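Local coordinates for protein DNA primase (Aquifex aeolicus, PDB 2AU3) that probably synthesises, as a DnaG-type RNA polymerase, the short RNA primers from which DNA polymerase starts during DNA replication, at residues Y253-R258 with Y327-F332; S127-S132 with G204-V209. All blocks are in the same frame, centred on the assembly; numbering follows the deposited sequence.

Two contacts in series along the chain show how a primase core is built from successive modules. Contact 2 (127-132 with 204-209) lies in the N-terminal part of the catalytic core and joins a helix to an antiparallel sheet; contact 1 (253-258 with 327-332) joins two helices of the Toprim fold. Their centres are about 15 Å apart, and they meet where Tyr253 OH packs 3.1 Å from Arg206 CB. Contact 1 borders the predicted magnesium site: the side chain of Asp255 comes within about 4 Å of that of Glu251, and Pro329 equally near that of Asp295. In contact 2, the Arg206 side chain lies about 11 Å from that of Asp295.

Contact 1. Residues Y253-R258 with Y327-F332; sequences YFDLLR and YDPDEF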
loop_
_atom_site.group_PDB
_atom_site.type_symbol
_atom_site.label_atom_id
_atom_site.label_comp_id
_atom_site.label_asym_id
_atom_site.label_seq_id
_atom_site.Cartn_x
_atom_site.Cartn_y
_atom_site.Cartn_z
ATOM N N TYR A 253 -4.534 -4.838 5.340
ATOM C CA TYR A 253 -3.979 -3.506 5.606
ATOM C C TYR A 253 -3.628 -3.304 7.092
ATOM O O TYR A 253 -2.642 -2.640 7.406
ATOM C CB TYR A 253 -4.978 -2.416 5.162
ATOM C CG TYR A 253 -6.141 -2.268 6.096
ATOM C CD1 TYR A 253 -6.102 -1.357 7.153
ATOM C CD2 TYR A 253 -7.272 -3.071 5.957
ATOM C CE1 TYR A 253 -7.153 -1.251 8.040
ATOM C CE2 TYR A 253 -8.337 -2.966 6.844
ATOM C CZ TYR A 253 -8.269 -2.046 7.876
ATOM O OH TYR A 253 -9.309 -1.922 8.765
ATOM N N PHE A 254 -4.467 -3.820 7.988
ATOM C CA PHE A 254 -4.280 -3.594 9.419
ATOM C C PHE A 254 -3.010 -4.311 9.876
ATOM O O PHE A 254 -2.232 -3.749 10.599
ATOM C CB PHE A 254 -5.516 -4.052 10.238
ATOM C CG PHE A 254 -5.294 -4.072 11.714
ATOM C CD1 PHE A 254 -5.270 -2.890 12.448
ATOM C CD2 PHE A 254 -5.096 -5.288 12.380
ATOM C CE1 PHE A 254 -5.053 -2.909 13.815
ATOM C CE2 PHE A 254 -4.871 -5.319 13.752
ATOM C CZ PHE A 254 -4.849 -4.132 14.473
ATOM N N ASP A 255 -2.781 -5.535 9.420
ATOM C CA ASP A 255 -1.520 -6.219 9.769
ATOM C C ASP A 255 -0.331 -5.430 9.252
ATOM O O ASP A 255 0.707 -5.405 9.880
ATOM C CB ASP A 255 -1.458 -7.625 9.158
ATOM C CG ASP A 255 -2.768 -8.370 9.262
ATOM O OD1 ASP A 255 -3.057 -8.896 10.352
ATOM O OD2 ASP A 255 -3.568 -8.489 8.292
ATOM N N LEU A 256 -0.467 -4.832 8.067
ATOM C CA LEU A 256 0.654 -4.134 7.488
ATOM C C LEU A 256 0.929 -2.872 8.311
ATOM O O LEU A 256 2.077 -2.577 8.650
ATOM C CB LEU A 256 0.386 -3.750 6.011
ATOM C CG LEU A 256 1.573 -3.106 5.258
ATOM C CD1 LEU A 256 1.522 -3.537 3.786
ATOM C CD2 LEU A 256 1.605 -1.569 5.344
ATOM N N LEU A 257 -0.140 -2.131 8.623
ATOM C CA LEU A 257 -0.003 -0.877 9.338
ATOM C C LEU A 257 0.617 -1.103 10.704
ATOM O O LEU A 257 1.414 -0.279 11.166
ATOM C CB LEU A 257 -1.349 -0.198 9.470
ATOM C CG LEU A 257 -1.903 0.263 8.130
ATOM C CD1 LEU A 257 -3.272 0.860 8.323
ATOM C CD2 LEU A 257 -0.933 1.268 7.539
ATOM N N ARG A 258 0.278 -2.237 11.321
ATOM C CA ARG A 258 0.838 -2.636 12.603
ATOM C C ARG A 258 2.317 -2.950 12.514
ATOM O O ARG A 258 3.084 -2.490 13.343
ATOM C CB ARG A 258 0.106 -3.865 13.162
ATOM C CG ARG A 258 -1.227 -3.535 13.800
ATOM C CD ARG A 258 -1.106 -2.730 15.093
ATOM N NE ARG A 258 -0.697 -3.607 16.182
ATOM C CZ ARG A 258 0.364 -3.417 16.956
ATOM N NH1 ARG A 258 1.148 -2.370 16.800
ATOM N NH2 ARG A 258 0.640 -4.281 17.900
ATOM N N TYR A 327 -2.901 -16.659 17.294
ATOM C CA TYR A 327 -2.305 -15.320 17.186
ATOM C C TYR A 327 -2.351 -14.778 15.772
ATOM O O TYR A 327 -1.969 -15.465 14.835
ATOM C CB TYR A 327 -0.832 -15.356 17.621
ATOM C CG TYR A 327 -0.644 -15.549 19.125
ATOM C CD1 TYR A 327 -0.353 -14.464 19.956
ATOM C CD2 TYR A 327 -0.812 -16.795 19.708
ATOM C CE1 TYR A 327 -0.181 -14.634 21.331
ATOM C CE2 TYR A 327 -0.661 -16.980 21.093
ATOM C CZ TYR A 327 -0.338 -15.894 21.887
ATOM O OH TYR A 327 -0.188 -16.060 23.234
ATOM N N ASP A 328 -2.752 -13.515 15.624
ATOM C CA ASP A 328 -2.473 -12.796 14.387
ATOM C C ASP A 328 -1.226 -11.936 14.662
ATOM O O ASP A 328 -0.750 -11.912 15.796
ATOM C CB ASP A 328 -3.686 -11.973 13.907
ATOM C CG ASP A 328 -4.047 -10.852 14.841
ATOM O OD1 ASP A 328 -3.518 -10.832 15.975
ATOM O OD2 ASP A 328 -4.854 -9.932 14.519
ATOM N N PRO A 329 -0.630 -11.316 13.644
ATOM C CA PRO A 329 0.535 -10.460 13.893
ATOM C C PRO A 329 0.352 -9.453 15.046
ATOM O O PRO A 329 1.261 -9.298 15.842
ATOM C CB PRO A 329 0.735 -9.743 12.552
ATOM C CG PRO A 329 0.269 -10.743 11.552
ATOM C CD PRO A 329 -0.896 -11.474 12.199
ATOM N N ASP A 330 -0.803 -8.792 15.115
ATOM C CA ASP A 330 -1.092 -7.785 16.125
ATOM C C ASP A 330 -0.946 -8.349 17.559
ATOM O O ASP A 330 -0.227 -7.783 18.380
ATOM C CB ASP A 330 -2.517 -7.279 15.896
ATOM C CG ASP A 330 -3.008 -6.422 16.998
ATOM O OD1 ASP A 330 -2.249 -5.524 17.480
ATOM O OD2 ASP A 330 -4.159 -6.567 17.444
ATOM N N GLU A 331 -1.602 -9.483 17.823
ATOM C CA GLU A 331 -1.589 -10.119 19.147
ATOM C C GLU A 331 -0.224 -10.684 19.493
ATOM O O GLU A 331 0.214 -10.615 20.645
ATOM C CB GLU A 331 -2.655 -11.227 19.219
ATOM C CG GLU A 331 -4.100 -10.711 19.142
ATOM C CD GLU A 331 -4.546 -9.937 20.382
ATOM O OE1 GLU A 331 -3.727 -9.732 21.323
ATOM O OE2 GLU A 331 -5.730 -9.500 20.410
ATOM N N PHE A 332 0.444 -11.273 18.496
ATOM C CA PHE A 332 1.824 -11.724 18.701
ATOM C C PHE A 332 2.740 -10.574 19.144
ATOM O O PHE A 332 3.469 -10.683 20.138
ATOM C CB PHE A 332 2.400 -12.428 17.466
ATOM C CG PHE A 332 3.725 -13.101 17.740
ATOM C CD1 PHE A 332 3.785 -14.441 18.084
ATOM C CD2 PHE A 332 4.899 -12.372 17.726
ATOM C CE1 PHE A 332 5.001 -15.052 18.357
ATOM C CE2 PHE A 332 6.102 -12.956 18.009
ATOM C CZ PHE A 332 6.168 -14.305 18.315
HETATM O O HOH W 1 -2.845 -8.433 12.839
#
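The helix 253-261 faces the start of the helix 329-336, with backbones nearest at Asp255 and Pro329, whose CA atoms are 6.3 Å apart, and almost as near at Arg258 and Asp330. Arg258 bends at chi2 and chi3 (-68° and -77°), which brings the edge of its guanidinium to Asp330. Arg258 NE donates to Asp330 OD1 at 2.8 Å in a salt bridge, meeting the oxygen on its anti side and 35° out of the carboxylate plane; a weak second bond from NH2 reaches the same atom. The other oxygen, OD2, pairs with Lys334, while NH1 of Arg258 turns to Glu262. A leucine in place of Arg258 would probably leave OD1 of Asp330 and the carboxylate of Glu262 without this cationic mate. Both helices belong to the Toprim fold, the α/β module of primases and topoisomerases, and this interface adjoins its predicted magnesium ligands Glu251 and Asp295. The Phe254 ring meets Asp330 obliquely, its plane steeply turned against the carboxylate and Phe254 CE2 being 3.7 Å from Asp330 CB; CG of Arg258 lies above one face of that ring, toward its rim. Nearer the start of both helices, OD1 of Asp255 touches the proline ring at Pro329 CD (3.8 Å). The same oxygen accepts from a water that also donates weakly to Asp328 OD2 and accepts from Asp330 N, so solvent bridges two carboxylates that would probably repel each other. Asp328 is the N-cap of the second helix, its OD1 accepting from Glu331 N at 3.0 Å.

Contact 2. Residues S127-S132 with G204-V209; sequences SEYVKS and GGRRIV
Ile208 sets one methyl group squarely over the ring of Tyr129, a CH-pi contact in which CG2 of Ile208 stands 3.6 Å from the ring centroid of Tyr129 and 14° off the normal. The tyrosine extends from its helix with CG anti to the backbone N (chi1 171°), and this carries the ring across to Arg206 and Ile208. In Ile208 it is CG1 that lies between the backbone N and the carbonyl carbon, whereas CG2, opposite the carbonyl carbon, is the branch that meets the aromatic face. Beyond the ring, the hydroxyl of Tyr129 rests over the centre of the Arg206 guanidinium, with OH 3.9 Å from Arg206 CZ. No hydrogen bond crosses here: the oxygen lies above the flat group, away from the plane in which its N-H bonds point, and ring and guanidinium planes are 60° apart. Within the helix, Ser132 OG donates to Tyr129 O at 2.7 Å. In the N-terminal domain of the DnaG catalytic core, helix 124-132 thus packs against an antiparallel sheet, meeting Arg206 of inner strand 200-207 and Ile208 two residues on; strands 188-194 and 216-218 flank that strand, and Val189 of the former touches both Ile208 and Val130.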
loop_
_atom_site.group_PDB
_atom_site.type_symbol
_atom_site.label_atom_id
_atom_site.label_comp_id
_atom_site.label_asym_id
_atom_site.label_seq_id
_atom_site.Cartn_x
_atom_site.Cartn_y
_atom_site.Cartn_z
ATOM N N SER A 127 -10.002 9.079 15.332
ATOM C CA SER A 127 -8.568 9.187 15.604
ATOM C C SER A 127 -8.207 8.250 16.747
ATOM O O SER A 127 -7.286 7.426 16.621
ATOM C CB SER A 127 -8.170 10.622 15.977
ATOM O OG SER A 127 -8.238 11.478 14.861
ATOM N N GLU A 128 -8.959 8.353 17.844
ATOM C CA GLU A 128 -8.735 7.467 18.992
ATOM C C GLU A 128 -8.936 6.019 18.607
ATOM O O GLU A 128 -8.186 5.142 19.066
ATOM C CB GLU A 128 -9.617 7.838 20.196
ATOM C CG GLU A 128 -9.370 9.239 20.733
ATOM C CD GLU A 128 -10.010 9.492 22.104
ATOM O OE1 GLU A 128 -10.764 8.619 22.610
ATOM O OE2 GLU A 128 -9.736 10.563 22.685
ATOM N N TYR A 129 -9.911 5.745 17.743
ATOM C CA TYR A 129 -10.107 4.367 17.307
ATOM C C TYR A 129 -8.824 3.846 16.706
ATOM O O TYR A 129 -8.267 2.877 17.201
ATOM C CB TYR A 129 -11.259 4.214 16.306
ATOM C CG TYR A 129 -11.335 2.824 15.689
ATOM C CD1 TYR A 129 -12.019 1.780 16.332
ATOM C CD2 TYR A 129 -10.711 2.547 14.475
ATOM C CE1 TYR A 129 -12.078 0.501 15.775
ATOM C CE2 TYR A 129 -10.770 1.277 13.905
ATOM C CZ TYR A 129 -11.460 0.258 14.562
ATOM O OH TYR A 129 -11.494 -1.006 13.993
ATOM N N VAL A 130 -8.347 4.510 15.653
ATOM C CA VAL A 130 -7.151 4.073 14.920
ATOM C C VAL A 130 -6.011 3.825 15.886
ATOM O O VAL A 130 -5.335 2.803 15.815
ATOM C CB VAL A 130 -6.708 5.134 13.895
ATOM C CG1 VAL A 130 -5.275 4.831 13.362
ATOM C CG2 VAL A 130 -7.712 5.209 12.752
ATOM N N LYS A 131 -5.829 4.769 16.804
ATOM C CA LYS A 131 -4.763 4.701 17.800
ATOM C C LYS A 131 -4.968 3.511 18.707
ATOM O O LYS A 131 -4.027 2.766 18.982
ATOM C CB LYS A 131 -4.730 5.985 18.635
ATOM C CG LYS A 131 -3.344 6.589 18.795
ATOM C CD LYS A 131 -2.954 6.679 20.266
ATOM C CE LYS A 131 -1.538 7.260 20.433
ATOM N NZ LYS A 131 -1.475 8.741 20.164
ATOM N N SER A 132 -6.214 3.308 19.132
ATOM C CA SER A 132 -6.548 2.220 20.048
ATOM C C SER A 132 -6.234 0.854 19.448
ATOM O O SER A 132 -5.966 -0.100 20.179
ATOM C CB SER A 132 -8.030 2.291 20.464
ATOM O OG SER A 132 -8.866 1.656 19.505
ATOM N N GLY A 204 -9.605 1.762 0.534
ATOM C CA GLY A 204 -10.312 0.835 1.403
ATOM C C GLY A 204 -10.971 1.619 2.548
ATOM O O GLY A 204 -10.523 2.703 2.906
ATOM N N GLY A 205 -12.060 1.080 3.086
ATOM C CA GLY A 205 -12.763 1.686 4.188
ATOM C C GLY A 205 -13.149 0.623 5.203
ATOM O O GLY A 205 -13.789 -0.374 4.859
ATOM N N ARG A 206 -12.765 0.856 6.449
ATOM C CA ARG A 206 -13.046 -0.067 7.560
ATOM C C ARG A 206 -14.178 0.553 8.350
ATOM O O ARG A 206 -14.029 1.630 8.874
ATOM C CB ARG A 206 -11.801 -0.163 8.461
ATOM C CG ARG A 206 -12.028 -0.782 9.860
ATOM C CD ARG A 206 -12.826 -2.078 9.838
ATOM N NE ARG A 206 -12.109 -3.178 10.483
ATOM C CZ ARG A 206 -12.567 -3.871 11.517
ATOM N NH1 ARG A 206 -13.759 -3.589 12.040
ATOM N NH2 ARG A 206 -11.831 -4.856 12.030
ATOM N N ARG A 207 -15.322 -0.097 8.452
ATOM C CA ARG A 207 -16.375 0.578 9.198
ATOM C C ARG A 207 -16.123 0.534 10.723
ATOM O O ARG A 207 -15.504 -0.408 11.242
ATOM C CB ARG A 207 -17.768 0.123 8.761
ATOM C CG ARG A 207 -18.382 -0.946 9.564
ATOM C CD ARG A 207 -19.790 -1.274 9.107
ATOM N NE ARG A 207 -19.977 -2.714 9.049
ATOM C CZ ARG A 207 -19.940 -3.504 10.116
ATOM N NH1 ARG A 207 -19.757 -2.975 11.317
ATOM N NH2 ARG A 207 -20.113 -4.813 9.993
ATOM N N ILE A 208 -16.484 1.619 11.400
ATOM C CA ILE A 208 -16.262 1.742 12.836
ATOM C C ILE A 208 -17.592 1.842 13.587
ATOM O O ILE A 208 -17.615 1.850 14.820
ATOM C CB ILE A 208 -15.345 2.952 13.164
ATOM C CG1 ILE A 208 -15.889 4.252 12.533
ATOM C CG2 ILE A 208 -13.903 2.652 12.727
ATOM C CD1 ILE A 208 -15.212 5.538 13.021
ATOM N N VAL A 209 -18.692 1.937 12.838
ATOM C CA VAL A 209 -20.024 1.857 13.440
ATOM C C VAL A 209 -20.651 0.481 13.201
ATOM O O VAL A 209 -20.251 -0.231 12.285
ATOM C CB VAL A 209 -20.959 2.993 12.949
ATOM C CG1 VAL A 209 -20.325 4.365 13.227
ATOM C CG2 VAL A 209 -21.278 2.849 11.468
#